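Local coordinates for putative alpha-galactosidase/melibiase (Bacteroides fragilis, PDB 4OGZ), which probably hydrolyses terminal, non-reducing alpha-D-galactose residues from alpha-D-galactosides, as a member of glycoside hydrolase family 27, at residues K68-V73 and E87-I92; A416-I421 and G465-F470; G197-E202 and M232-K237. All coordinates share one frame; numbering follows the deposited sequence.

Contact 1. Residues K68-V73 and E87-I92; sequences KGTYKV and ELLINI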
# COMPACT_ATOMS: atom_id res chain seq x y z
N LYS A 68 -1.09 9.84 24.20
CA LYS A 68 -0.85 8.49 23.75
C LYS A 68 -1.99 7.57 24.22
O LYS A 68 -2.53 7.76 25.29
CB LYS A 68 0.49 8.01 24.28
CG LYS A 68 1.07 6.81 23.56
CD LYS A 68 2.44 6.39 24.11
CE LYS A 68 3.47 7.53 24.15
NZ LYS A 68 4.37 7.55 22.95
N GLY A 69 -2.39 6.61 23.41
CA GLY A 69 -3.50 5.76 23.80
C GLY A 69 -4.18 5.03 22.69
O GLY A 69 -3.95 5.30 21.51
N THR A 70 -5.02 4.08 23.08
CA THR A 70 -5.87 3.35 22.14
C THR A 70 -7.32 3.73 22.40
O THR A 70 -7.85 3.61 23.55
CB THR A 70 -5.64 1.84 22.24
OG1 THR A 70 -4.28 1.58 21.89
CG2 THR A 70 -6.56 1.07 21.31
N TYR A 71 -7.96 4.19 21.35
CA TYR A 71 -9.29 4.72 21.37
C TYR A 71 -10.23 4.01 20.40
O TYR A 71 -9.92 3.87 19.22
CB TYR A 71 -9.24 6.18 20.99
CG TYR A 71 -8.26 6.98 21.77
CD1 TYR A 71 -8.62 7.55 22.99
CD2 TYR A 71 -7.00 7.23 21.28
CE1 TYR A 71 -7.73 8.33 23.71
CE2 TYR A 71 -6.10 8.03 21.98
CZ TYR A 71 -6.47 8.57 23.20
OH TYR A 71 -5.57 9.34 23.91
N LYS A 72 -11.37 3.57 20.90
CA LYS A 72 -12.32 2.78 20.13
C LYS A 72 -13.53 3.67 19.85
O LYS A 72 -14.28 4.06 20.76
CB LYS A 72 -12.65 1.47 20.88
CG LYS A 72 -11.46 0.54 21.06
CD LYS A 72 -11.69 -0.57 22.11
CE LYS A 72 -10.45 -0.81 22.98
NZ LYS A 72 -10.35 -2.19 23.56
N VAL A 73 -13.69 4.00 18.58
CA VAL A 73 -14.68 4.91 18.10
C VAL A 73 -15.74 4.11 17.38
O VAL A 73 -15.40 3.23 16.56
CB VAL A 73 -14.03 5.92 17.11
CG1 VAL A 73 -15.07 6.88 16.54
CG2 VAL A 73 -12.87 6.66 17.79
N GLU A 87 -16.54 -0.40 14.13
CA GLU A 87 -15.55 0.16 15.05
C GLU A 87 -14.33 0.70 14.29
O GLU A 87 -13.93 0.14 13.29
CB GLU A 87 -15.12 -0.89 16.06
CG GLU A 87 -13.95 -0.51 16.95
CD GLU A 87 -13.47 -1.63 17.86
OE1 GLU A 87 -14.21 -2.62 18.08
OE2 GLU A 87 -12.33 -1.53 18.35
N LEU A 88 -13.80 1.83 14.74
CA LEU A 88 -12.49 2.32 14.34
C LEU A 88 -11.62 2.40 15.57
O LEU A 88 -11.91 3.15 16.53
CB LEU A 88 -12.57 3.67 13.64
CG LEU A 88 -11.23 4.23 13.17
CD1 LEU A 88 -10.65 3.41 12.02
CD2 LEU A 88 -11.36 5.68 12.76
N LEU A 89 -10.57 1.60 15.57
CA LEU A 89 -9.55 1.65 16.56
C LEU A 89 -8.46 2.65 16.17
O LEU A 89 -7.82 2.51 15.13
CB LEU A 89 -9.02 0.24 16.71
CG LEU A 89 -8.34 0.01 18.06
CD1 LEU A 89 -8.33 -1.47 18.42
CD2 LEU A 89 -6.94 0.57 18.00
N ILE A 90 -8.26 3.66 16.99
CA ILE A 90 -7.25 4.69 16.80
C ILE A 90 -6.16 4.52 17.83
O ILE A 90 -6.39 4.74 19.06
CB ILE A 90 -7.86 6.08 16.92
CG1 ILE A 90 -9.03 6.20 15.94
CG2 ILE A 90 -6.77 7.14 16.70
CD1 ILE A 90 -9.65 7.59 15.83
N ASN A 91 -5.00 4.09 17.37
CA ASN A 91 -3.86 3.93 18.20
C ASN A 91 -2.91 5.12 18.06
O ASN A 91 -2.25 5.31 17.01
CB ASN A 91 -3.14 2.63 17.92
CG ASN A 91 -1.91 2.49 18.75
OD1 ASN A 91 -0.86 3.04 18.43
ND2 ASN A 91 -2.04 1.82 19.88
N ILE A 92 -2.87 5.94 19.10
CA ILE A 92 -2.04 7.12 19.13
C ILE A 92 -0.86 6.66 19.89
O ILE A 92 -0.95 6.41 21.11
CB ILE A 92 -2.73 8.33 19.80
CG1 ILE A 92 -3.97 8.74 19.03
CG2 ILE A 92 -1.76 9.52 19.91
CD1 ILE A 92 -3.71 9.09 17.56
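Y71 and I90 form a hydrogen-bonded pair toward the open end of the antiparallel hairpin of strands 69-79 and 82-92, an example of how one backbone ladder can separate a packed face from an open one. I90 N donates to Y71 O over 2.8 Å, almost straight (178° at the hydrogen), and Y71 N returns one to I90 O. Like pairs join G69 to I92 and V73 to L88.

The packed face carries Y71, V73, L88, I90 and I92. The Y71 ring presents its edge to the opposite strand: CE2 lies 3.7 Å from I92 CG1, and I90 O sits near the ring plane beside CD2. CG stands anti to the carbonyl carbon (chi1 -52°), which starts the ring toward I90 O and I92, while the hydroxyl turns back to E67 O. A CB on G69 would collide with this hydroxyl, and its backbone angles alone call for glycine. V73 CG2 meets I90 CD1 at 3.9 Å.

The other face is the solvent side, with T70 and K72 exposed and contacts fewer and mixed. In the conformer given for T70, OG1 accepts a weak bond from N91 ND2 (3.0 Å, bent to 132°), and CG2 lies a doubtful 3.4 Å from L89 CD2. K72 lies alongside E87, yet their charged ends, NZ and OE2, stay 5.6 Å apart.

Strand 82-92 lies between 69-79 and the parallel 20-23 in the Ig-like domain, with backbone bonds from L89 and N91 to V21. The packed face looks toward strand 28-36, where F31 covers L88 and F29 covers I90.

Contact 2. Residues A416-I421 and G465-F470; sequences ACLNRI and GECKVF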
# COMPACT_ATOMS: atom_id res chain seq x y z
N ALA A 416 -4.09 -19.25 -0.56
CA ALA A 416 -3.93 -18.95 -1.95
C ALA A 416 -3.19 -20.08 -2.61
O ALA A 416 -2.11 -20.47 -2.16
CB ALA A 416 -3.20 -17.59 -2.14
N CYS A 417 -3.76 -20.56 -3.71
CA CYS A 417 -3.17 -21.56 -4.54
C CYS A 417 -2.78 -20.89 -5.83
O CYS A 417 -3.65 -20.40 -6.58
CB CYS A 417 -4.20 -22.65 -4.84
SG CYS A 417 -4.79 -23.54 -3.37
N LEU A 418 -1.49 -20.89 -6.13
CA LEU A 418 -0.96 -20.17 -7.32
C LEU A 418 -0.31 -21.11 -8.28
O LEU A 418 0.48 -21.97 -7.86
CB LEU A 418 0.07 -19.17 -6.87
CG LEU A 418 0.86 -18.33 -7.87
CD1 LEU A 418 -0.07 -17.36 -8.55
CD2 LEU A 418 1.97 -17.61 -7.15
N ASN A 419 -0.61 -20.93 -9.58
CA ASN A 419 0.02 -21.67 -10.65
C ASN A 419 1.14 -20.84 -11.18
O ASN A 419 0.93 -19.73 -11.68
CB ASN A 419 -0.98 -21.98 -11.75
CG ASN A 419 -0.39 -22.76 -12.90
OD1 ASN A 419 0.82 -22.90 -13.03
ND2 ASN A 419 -1.26 -23.26 -13.78
N ARG A 420 2.34 -21.36 -11.06
CA ARG A 420 3.50 -20.59 -11.48
C ARG A 420 3.89 -20.89 -12.92
O ARG A 420 4.71 -20.18 -13.47
CB ARG A 420 4.70 -20.86 -10.56
CG ARG A 420 4.78 -19.91 -9.37
CD ARG A 420 6.05 -20.12 -8.56
NE ARG A 420 5.88 -21.30 -7.73
CZ ARG A 420 6.46 -22.47 -7.89
NH1 ARG A 420 7.33 -22.71 -8.85
NH2 ARG A 420 6.18 -23.44 -7.04
N ILE A 421 3.31 -21.93 -13.52
CA ILE A 421 3.75 -22.36 -14.87
C ILE A 421 2.75 -21.98 -15.96
O ILE A 421 1.69 -21.43 -15.68
CB ILE A 421 4.06 -23.88 -14.94
CG1 ILE A 421 2.81 -24.73 -14.69
CG2 ILE A 421 5.16 -24.25 -13.95
CD1 ILE A 421 2.97 -26.18 -15.09
N GLY A 465 -1.11 -19.40 -14.78
CA GLY A 465 -0.96 -18.09 -14.18
C GLY A 465 -2.05 -17.72 -13.19
O GLY A 465 -2.03 -16.58 -12.65
N GLU A 466 -2.97 -18.66 -12.92
CA GLU A 466 -4.15 -18.37 -12.14
C GLU A 466 -3.82 -18.54 -10.66
O GLU A 466 -3.03 -19.41 -10.26
CB GLU A 466 -5.33 -19.27 -12.51
CG GLU A 466 -6.62 -18.95 -11.75
CD GLU A 466 -7.81 -19.84 -12.09
OE1 GLU A 466 -7.69 -20.83 -12.87
OE2 GLU A 466 -8.89 -19.57 -11.53
N CYS A 467 -4.42 -17.68 -9.85
CA CYS A 467 -4.39 -17.84 -8.43
C CYS A 467 -5.82 -17.99 -8.00
O CYS A 467 -6.67 -17.30 -8.50
CB CYS A 467 -3.75 -16.63 -7.77
SG CYS A 467 -3.49 -16.87 -5.98
N LYS A 468 -6.11 -18.92 -7.09
CA LYS A 468 -7.40 -18.95 -6.44
C LYS A 468 -7.16 -18.64 -4.96
O LYS A 468 -6.16 -19.09 -4.37
CB LYS A 468 -8.09 -20.30 -6.65
CG LYS A 468 -8.73 -20.45 -8.02
CD LYS A 468 -9.54 -21.74 -8.16
CE LYS A 468 -10.66 -21.67 -9.19
NZ LYS A 468 -10.16 -22.00 -10.55
N VAL A 469 -8.05 -17.84 -4.38
CA VAL A 469 -7.94 -17.44 -2.97
C VAL A 469 -9.22 -17.84 -2.25
O VAL A 469 -10.34 -17.51 -2.69
CB VAL A 469 -7.70 -15.92 -2.81
CG1 VAL A 469 -7.65 -15.54 -1.34
CG2 VAL A 469 -6.41 -15.51 -3.48
N PHE A 470 -9.04 -18.59 -1.17
CA PHE A 470 -10.16 -19.10 -0.41
C PHE A 470 -10.02 -18.64 1.00
O PHE A 470 -8.92 -18.69 1.53
CB PHE A 470 -10.19 -20.63 -0.38
CG PHE A 470 -10.21 -21.26 -1.73
CD1 PHE A 470 -11.35 -21.25 -2.51
CD2 PHE A 470 -9.06 -21.85 -2.24
CE1 PHE A 470 -11.36 -21.85 -3.74
CE2 PHE A 470 -9.08 -22.46 -3.48
CZ PHE A 470 -10.24 -22.46 -4.24
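The side chain of C467 meets L418 across two antiparallel strands of the C-terminal beta-sandwich domain, and it illustrates how small and branched side chains pack over one face of a strand pair. C467 can be followed outward. Its CB lies 3.8 Å from L418 CD1, the methyl that reaches across from the neighbouring strand. From there the chain turns so that SG stands anti to the backbone N (chi1 -172°), which carries the sulphur to 3.9 Å from A416 CB and to 3.6 Å from C417 O. A416 CB also touches V469 CG2, so L418, C467, A416 and V469 form a continuous apolar surface.

The intervening pair, C417 with K468, is the hydrogen-bonded one: each backbone N donates to the other residue's O over 2.9 Å. C417 SG projects to the opposite face, near the edge of the F470 ring. In the conformer given for K468, NZ forms a salt bridge with E466 OE2, meeting it from 39° above the carboxylate plane, and also bonds to K461 O; OE1 of E466 is bonded to A463 N.

The ladder ends with N419 N donating to E466 O. N419 also opens an Asx turn, its OD1 accepting from I421 N at 2.7 Å, while ND2 is held by G423 O. N419 O is buried by the contact and has no hydrogen-bond partner in the model, though G465 CA lies 3.5 Å from it.

Strand 413-419 lies between 401-407 and 467-472. Helix 341-353 packs on the L418 and C467 face through S346 and L350, whereas strand 458-462 covers the face bearing K468 and F470, with W458 meeting F470 edge-to-face.

Contact 3. Residues G197-E202 and M232-K237; sequences GSYGYE and MERYEK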
# COMPACT_ATOMS: atom_id res chain seq x y z
N GLY A 197 19.25 15.13 -4.30
CA GLY A 197 18.99 14.29 -3.12
C GLY A 197 19.24 14.99 -1.80
O GLY A 197 19.43 16.20 -1.76
N SER A 198 19.24 14.22 -0.73
CA SER A 198 19.18 14.76 0.64
C SER A 198 20.39 14.48 1.55
O SER A 198 20.42 14.95 2.68
CB SER A 198 17.94 14.20 1.34
OG SER A 198 16.73 14.77 0.87
N TYR A 199 21.38 13.72 1.09
CA TYR A 199 22.49 13.38 1.98
C TYR A 199 23.19 14.60 2.55
O TYR A 199 23.61 15.49 1.79
CB TYR A 199 23.57 12.53 1.27
CG TYR A 199 24.65 12.14 2.22
CD1 TYR A 199 24.40 11.22 3.22
CD2 TYR A 199 25.89 12.75 2.19
CE1 TYR A 199 25.38 10.89 4.14
CE2 TYR A 199 26.87 12.42 3.09
CZ TYR A 199 26.61 11.49 4.07
OH TYR A 199 27.58 11.15 4.97
N GLY A 200 23.35 14.60 3.87
CA GLY A 200 23.95 15.70 4.58
C GLY A 200 22.98 16.84 4.88
O GLY A 200 23.34 17.75 5.60
N TYR A 201 21.78 16.83 4.29
CA TYR A 201 20.77 17.89 4.49
C TYR A 201 19.47 17.30 4.99
O TYR A 201 18.39 17.82 4.73
CB TYR A 201 20.50 18.64 3.18
CG TYR A 201 21.69 19.33 2.59
CD1 TYR A 201 22.55 18.66 1.73
CD2 TYR A 201 21.95 20.68 2.87
CE1 TYR A 201 23.66 19.31 1.17
CE2 TYR A 201 23.04 21.33 2.30
CZ TYR A 201 23.89 20.63 1.47
OH TYR A 201 24.96 21.26 0.91
N GLU A 202 19.55 16.21 5.72
CA GLU A 202 18.36 15.49 6.08
C GLU A 202 17.42 16.33 6.95
O GLU A 202 16.19 16.24 6.82
CB GLU A 202 18.73 14.18 6.80
CG GLU A 202 19.54 13.19 5.96
CD GLU A 202 21.05 13.37 6.02
OE1 GLU A 202 21.54 14.42 6.56
OE2 GLU A 202 21.76 12.49 5.46
N MSE A 232 22.91 1.84 6.79
CA MSE A 232 22.15 1.92 8.02
C MSE A 232 22.25 3.30 8.62
O MSE A 232 21.24 3.85 9.09
CB MSE A 232 22.63 0.88 9.01
CG MSE A 232 22.01 -0.47 8.67
SE MSE A 232 22.89 -1.90 9.71
CE MSE A 232 22.26 -1.47 11.49
N GLU A 233 23.46 3.87 8.62
CA GLU A 233 23.69 5.20 9.20
C GLU A 233 22.95 6.26 8.45
O GLU A 233 22.42 7.17 9.06
CB GLU A 233 25.17 5.54 9.24
CG GLU A 233 25.86 4.75 10.33
CD GLU A 233 27.37 4.88 10.31
OE1 GLU A 233 27.93 5.58 9.44
OE2 GLU A 233 28.02 4.26 11.18
N ARG A 234 22.94 6.16 7.11
CA ARG A 234 22.28 7.15 6.28
C ARG A 234 20.77 7.11 6.43
O ARG A 234 20.13 8.13 6.46
CB ARG A 234 22.66 6.97 4.80
CG ARG A 234 24.10 7.34 4.52
CD ARG A 234 24.39 7.45 3.03
NE ARG A 234 25.80 7.75 2.82
CZ ARG A 234 26.32 8.32 1.73
NH1 ARG A 234 25.57 8.65 0.69
NH2 ARG A 234 27.63 8.55 1.70
N TYR A 235 20.20 5.92 6.52
CA TYR A 235 18.79 5.77 6.75
C TYR A 235 18.45 6.29 8.15
O TYR A 235 17.46 6.97 8.35
CB TYR A 235 18.36 4.31 6.47
CG TYR A 235 18.10 4.09 4.97
CD1 TYR A 235 17.00 4.66 4.35
CD2 TYR A 235 19.00 3.42 4.17
CE1 TYR A 235 16.80 4.51 2.95
CE2 TYR A 235 18.81 3.26 2.81
CZ TYR A 235 17.70 3.82 2.21
OH TYR A 235 17.50 3.66 0.83
N GLU A 236 19.30 6.00 9.12
CA GLU A 236 19.04 6.45 10.51
C GLU A 236 19.03 7.98 10.62
O GLU A 236 18.22 8.54 11.35
CB GLU A 236 20.07 5.84 11.46
CG GLU A 236 19.72 6.10 12.92
CD GLU A 236 20.82 5.73 13.89
OE1 GLU A 236 21.67 4.87 13.54
OE2 GLU A 236 20.85 6.32 15.00
N LYS A 237 19.92 8.64 9.89
CA LYS A 237 19.94 10.10 9.87
C LYS A 237 18.59 10.63 9.42
O LYS A 237 18.02 11.53 10.06
CB LYS A 237 21.06 10.64 8.96
CG LYS A 237 22.28 11.15 9.72
CD LYS A 237 23.61 10.96 8.97
CE LYS A 237 23.76 11.76 7.67
NZ LYS A 237 24.21 13.17 7.84
O HOH W 1 20.73 10.30 4.72
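A cation-pi stack and a salt bridge make this a surface contact of the TIM (beta/alpha) barrel, joining the loop that leads into helix 202-211 to the side of helix 228-244. It exemplifies tethering of a connecting loop by charged and aromatic side chains. The guanidinium of R234 lies nearly flat on the Y199 ring, centres 3.8 Å apart and planes at 19°, with CZ over the face but displaced toward the rim. The R234 chain is extended from CG to NE, and the side chains cross at about a right angle. Bonds to A187 O through NH1 and to E230 through NE further fix the cation.

S198 to Y201 form a type II turn, in which G200 adopts a positive phi. G200 N donates to E202 OE2 over 3.1 Å, tying the turn to the first residue of the helix. E202 bends at chi2 (89°), bringing CD round, and its OE1 receives K237 NZ in a 3.2 Å salt bridge from above the carboxylate plane. One water donates both to E202 OE2 and, at 2.8 Å, to R234 O, linking the carboxylate to the helix backbone.

Overall arrangement
The three contacts fall in three successive parts of the chain, the Ig-like domain, the barrel and the C-terminal sandwich, and none touches another; the nearest atoms of contacts 2 and 3 are about 28 Å apart. Contact 2 is buried, contact 1 partly so and contact 3 lies at the surface. Contacts 1 and 2 both pair antiparallel strands, but the first joins the two arms of a hairpin, whereas the second brings together segments 44 residues apart at their closest ends. Contact 3 instead joins a loop to a helix. Contacts 1 and 2 thus combine a backbone ladder with apolar side chains on one face, whereas contact 3 rests on charge and stacking.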